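Long-range contacts in major capsid protein (Paramecium bursaria Chlorella virus 1, PDB 5TIQ), which self-assembles as trimers into the large icosahedral capsid of the virus, of pseudo T=169 symmetry and about 190 nm across: residues S235-P240 against L380-C385; I41-N46 against Q58-G63. All coordinates share one frame; numbering follows the deposited sequence.

Contact 1. Residues S235-P240 against L380-C385; sequences SETATP and LTYKTC. With HG (mercury (II) ion), chain L.
At one end of the C-terminal jelly roll of this double jelly-roll capsid protein, the chain leaving strand 223-236 passes over strand 376-387, which belongs to the other sheet of the sandwich. The touching parts diverge by 51°; they share no hydrogen bond and bury 252 Å² between them. Tyr382 is central. Its CG lies anti to its own carbonyl carbon (chi1 -62°), and the ring reaches back toward Thr237 and Ala238. Thr237 CG2 approaches the phenol end obliquely, 3.4 Å from Tyr382 OH, while Ala238 O sits over one ring face and Ala238 CB lies 4.1 Å from Tyr382 CE2. The hydroxyl is tied down by Gln248, whose OE1 also accepts from Ala238 N; this one side-chain oxygen therefore links the ring to the segment that covers it. Phe265 meets the same ring nearly at right angles. Further along, Pro240 CB stands 4.4 Å from Tyr382 CB and 3.6 Å from Cys385 SG. Cys385 holds SG between its backbone N and carbonyl carbon (chi1 41°), on the side of its own carbonyl. A mercury(II) ion, probably a crystallographic heavy atom, is accordingly bound by both, at 2.7 Å from Cys385 SG and 2.8 Å from Cys385 O.

Contact 2. Residues I41-N46 against Q58-G63; sequences IQQTIN and QISRNG
Gln43 meets Ser60 through a side chain folded back on itself: CG is anti to the carbonyl carbon (chi1 -59°), and a second bend (chi2 -58°) swings the amide across to the other segment. Gln43 OE1 then accepts from Ser60 N at 2.9 Å, in the carbonyl plane and nearly straight (169° at the hydrogen). The other end of the amide turns home, with Gln43 NE2 donating to Ile41 O at 3.2 Å. That donor stands well above the carbonyl plane of Ile41, although the acceptor lies close to the plane of the Gln43 amide. Two bonds in different directions thus limit rotation of the amide, and Tyr207 OH, weakly bonded to Gln43 NE2 and hydrogen-bonded to Ser60 O, adds a partner from strand 200-210. Both segments belong to the N-terminal jelly roll, where strand 36-42 pairs with 200-210 in one sheet and strand 54-58 with 172-178 in the facing one; the contact bridges the two sheets. The touching parts run roughly antiparallel, yet no backbone-to-backbone bond joins them, and water takes over. One molecule donates to Gln43 OE1 (2.9 Å) and to Gln58 O (3.0 Å) while accepting from Thr44 N (2.8 Å), which gives OE1 its second donor. Another donates to Gln42 O and to Ser60 OG, 2.8 Å from each. Off the plane of the amide, Ile59 CG2 comes near Gln43 OE1 although its CB points away from residues 41-46. The apolar touch lies at the far end, where the Ile41 side chain crosses that of Asn62 obliquely and sets CD1 3.6 Å from Asn62 CB.

How the contacts relate
Followed from the N terminus, the chain makes contact 2 first, closing a short excursion of 11 residues that includes most of strand 54-58. Contact 1 comes much later and closes a span of 139 residues, within which lie the glycosylated Asn279 and Asn301. The two are in series, neither nested nor crossed. Each joins the sheets of its own jelly roll: contact 2 in the N-terminal one, contact 1 in the C-terminal one. They lie on opposite sides of the chain's centre, with their centres 46 Å apart and nearest atoms about 29 Å apart, so there is no direct communication by touch. Neither is reached by another subunit of the trimer.

Contact 1. Residues S235-P240 against L380-C385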
# COMPACT_ATOMS: atom_id res chain seq x y z
N SER A 235 -21.78 -18.97 17.05
CA SER A 235 -21.88 -20.37 17.43
C SER A 235 -20.85 -20.70 18.50
O SER A 235 -19.91 -19.95 18.76
CB SER A 235 -21.70 -21.29 16.22
OG SER A 235 -22.78 -21.16 15.32
N GLU A 236 -21.04 -21.86 19.13
CA GLU A 236 -20.15 -22.35 20.17
C GLU A 236 -19.14 -23.31 19.55
O GLU A 236 -19.53 -24.30 18.92
CB GLU A 236 -20.94 -23.04 21.29
CG GLU A 236 -21.98 -22.14 21.94
CD GLU A 236 -22.67 -22.81 23.12
OE1 GLU A 236 -23.25 -23.90 22.93
OE2 GLU A 236 -22.64 -22.24 24.23
N THR A 237 -17.86 -23.02 19.73
CA THR A 237 -16.81 -23.88 19.20
C THR A 237 -16.80 -25.21 19.92
O THR A 237 -16.90 -25.26 21.15
CB THR A 237 -15.45 -23.20 19.35
OG1 THR A 237 -15.52 -21.86 18.85
CG2 THR A 237 -14.39 -23.96 18.57
N ALA A 238 -16.70 -26.30 19.16
CA ALA A 238 -16.54 -27.61 19.77
C ALA A 238 -15.22 -27.68 20.52
O ALA A 238 -14.19 -27.20 20.04
CB ALA A 238 -16.61 -28.71 18.71
N THR A 239 -15.25 -28.27 21.72
CA THR A 239 -14.09 -28.33 22.60
C THR A 239 -12.96 -29.12 21.95
O THR A 239 -13.09 -30.34 21.74
CB THR A 239 -14.47 -28.95 23.94
OG1 THR A 239 -15.41 -28.10 24.61
CG2 THR A 239 -13.23 -29.11 24.82
N PRO A 240 -11.84 -28.48 21.63
CA PRO A 240 -10.71 -29.22 21.05
C PRO A 240 -10.01 -30.06 22.10
O PRO A 240 -9.89 -29.67 23.26
CB PRO A 240 -9.80 -28.11 20.52
CG PRO A 240 -10.08 -26.95 21.42
CD PRO A 240 -11.54 -27.05 21.79
N LEU A 380 -15.58 -28.43 9.94
CA LEU A 380 -14.38 -28.00 10.64
C LEU A 380 -13.68 -29.18 11.29
O LEU A 380 -14.33 -30.08 11.83
CB LEU A 380 -14.70 -26.95 11.70
CG LEU A 380 -15.41 -25.70 11.20
CD1 LEU A 380 -15.76 -24.77 12.35
CD2 LEU A 380 -14.55 -24.98 10.17
N THR A 381 -12.35 -29.17 11.23
CA THR A 381 -11.51 -30.11 11.96
C THR A 381 -10.46 -29.29 12.70
O THR A 381 -9.80 -28.44 12.11
CB THR A 381 -10.84 -31.12 11.03
OG1 THR A 381 -11.83 -31.90 10.37
CG2 THR A 381 -9.92 -32.05 11.81
N TYR A 382 -10.32 -29.55 14.00
CA TYR A 382 -9.47 -28.75 14.86
C TYR A 382 -8.14 -29.44 15.11
O TYR A 382 -8.04 -30.68 15.08
CB TYR A 382 -10.17 -28.45 16.19
CG TYR A 382 -11.43 -27.64 16.02
CD1 TYR A 382 -11.37 -26.28 15.75
CD2 TYR A 382 -12.68 -28.23 16.13
CE1 TYR A 382 -12.52 -25.53 15.60
CE2 TYR A 382 -13.84 -27.49 15.97
CZ TYR A 382 -13.75 -26.14 15.70
OH TYR A 382 -14.89 -25.40 15.55
N LYS A 383 -7.11 -28.64 15.35
CA LYS A 383 -5.81 -29.18 15.72
C LYS A 383 -5.89 -29.84 17.10
O LYS A 383 -6.80 -29.58 17.90
CB LYS A 383 -4.75 -28.09 15.73
CG LYS A 383 -4.58 -27.37 14.40
CD LYS A 383 -3.56 -26.26 14.51
CE LYS A 383 -3.46 -25.45 13.23
NZ LYS A 383 -2.48 -24.34 13.36
N THR A 384 -4.92 -30.70 17.37
CA THR A 384 -4.80 -31.34 18.68
C THR A 384 -4.05 -30.39 19.60
O THR A 384 -2.83 -30.23 19.49
CB THR A 384 -4.08 -32.68 18.56
OG1 THR A 384 -4.79 -33.52 17.64
CG2 THR A 384 -4.00 -33.37 19.91
N CYS A 385 -4.78 -29.74 20.51
CA CYS A 385 -4.19 -28.75 21.41
C CYS A 385 -3.43 -29.45 22.53
O CYS A 385 -3.86 -29.52 23.69
CB CYS A 385 -5.27 -27.83 21.96
SG CYS A 385 -6.81 -28.67 22.41
HG HG L . -6.29 -29.02 25.00

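Contact 2. Residues I41-N46 against Q58-G63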
# COMPACT_ATOMS: atom_id res chain seq x y z
N ILE A 41 -21.15 17.72 10.07
CA ILE A 41 -22.08 18.40 10.98
C ILE A 41 -22.40 17.48 12.14
O ILE A 41 -22.71 16.30 11.94
CB ILE A 41 -23.37 18.83 10.25
CG1 ILE A 41 -23.02 19.80 9.11
CG2 ILE A 41 -24.37 19.46 11.21
CD1 ILE A 41 -24.22 20.29 8.34
N GLN A 42 -22.34 18.01 13.36
CA GLN A 42 -22.54 17.20 14.55
C GLN A 42 -24.01 16.88 14.75
O GLN A 42 -24.89 17.70 14.48
CB GLN A 42 -22.00 17.93 15.79
CG GLN A 42 -22.08 17.10 17.07
CD GLN A 42 -21.43 17.79 18.25
OE1 GLN A 42 -21.22 17.17 19.29
NE2 GLN A 42 -21.11 19.06 18.09
N GLN A 43 -24.28 15.67 15.23
CA GLN A 43 -25.62 15.17 15.45
C GLN A 43 -25.99 15.23 16.93
O GLN A 43 -25.14 15.40 17.81
CB GLN A 43 -25.74 13.73 14.94
CG GLN A 43 -25.42 13.56 13.48
CD GLN A 43 -26.31 14.41 12.59
OE1 GLN A 43 -27.53 14.30 12.65
NE2 GLN A 43 -25.70 15.25 11.77
N THR A 44 -27.29 15.09 17.19
CA THR A 44 -27.79 15.00 18.55
C THR A 44 -27.90 13.54 18.97
O THR A 44 -28.39 12.70 18.21
CB THR A 44 -29.16 15.68 18.68
OG1 THR A 44 -29.06 17.04 18.23
CG2 THR A 44 -29.64 15.65 20.12
N ILE A 45 -27.44 13.24 20.18
CA ILE A 45 -27.45 11.89 20.72
C ILE A 45 -28.55 11.81 21.77
O ILE A 45 -28.52 12.55 22.76
CB ILE A 45 -26.09 11.50 21.33
CG1 ILE A 45 -25.01 11.50 20.24
CG2 ILE A 45 -26.17 10.15 22.02
CD1 ILE A 45 -23.63 11.17 20.78
N ASN A 46 -29.51 10.92 21.56
CA ASN A 46 -30.60 10.72 22.50
C ASN A 46 -30.26 9.57 23.44
O ASN A 46 -29.86 8.49 23.00
CB ASN A 46 -31.90 10.44 21.75
CG ASN A 46 -32.41 11.65 20.98
OD1 ASN A 46 -32.44 11.65 19.75
ND2 ASN A 46 -32.79 12.69 21.71
N GLN A 58 -31.02 10.47 15.36
CA GLN A 58 -31.78 10.68 14.13
C GLN A 58 -31.05 11.73 13.30
O GLN A 58 -30.90 12.88 13.72
CB GLN A 58 -33.21 11.13 14.45
CG GLN A 58 -34.07 11.38 13.22
CD GLN A 58 -35.48 11.80 13.59
OE1 GLN A 58 -36.02 12.75 13.03
NE2 GLN A 58 -36.08 11.08 14.53
N ILE A 59 -30.60 11.32 12.11
CA ILE A 59 -29.79 12.19 11.26
C ILE A 59 -30.59 13.44 10.90
O ILE A 59 -31.69 13.34 10.35
CB ILE A 59 -29.31 11.45 10.01
CG1 ILE A 59 -28.64 10.12 10.38
CG2 ILE A 59 -28.35 12.32 9.21
CD1 ILE A 59 -27.40 10.27 11.22
N SER A 60 -30.03 14.61 11.20
CA SER A 60 -30.68 15.85 10.83
C SER A 60 -30.57 16.08 9.32
O SER A 60 -29.66 15.57 8.65
CB SER A 60 -30.05 17.03 11.59
OG SER A 60 -28.66 17.13 11.31
N ARG A 61 -31.51 16.85 8.79
CA ARG A 61 -31.63 17.04 7.34
C ARG A 61 -31.03 18.38 6.91
O ARG A 61 -31.71 19.27 6.41
CB ARG A 61 -33.09 16.91 6.93
CG ARG A 61 -33.71 15.60 7.35
CD ARG A 61 -35.09 15.41 6.77
NE ARG A 61 -35.39 13.99 6.62
CZ ARG A 61 -35.12 13.29 5.52
NH1 ARG A 61 -34.55 13.89 4.48
NH2 ARG A 61 -35.42 12.00 5.46
N ASN A 62 -29.72 18.50 7.13
CA ASN A 62 -29.02 19.72 6.76
C ASN A 62 -28.65 19.73 5.28
O ASN A 62 -28.75 20.78 4.62
CB ASN A 62 -27.77 19.87 7.62
CG ASN A 62 -28.07 19.80 9.09
OD1 ASN A 62 -28.16 18.72 9.67
ND2 ASN A 62 -28.24 20.96 9.72
N GLY A 63 -28.21 18.60 4.74
CA GLY A 63 -27.77 18.55 3.36
C GLY A 63 -28.59 17.62 2.50
O GLY A 63 -29.60 17.07 2.94
O HOH W 1 -27.63 17.69 13.83
O HOH W 2 -29.10 14.92 15.01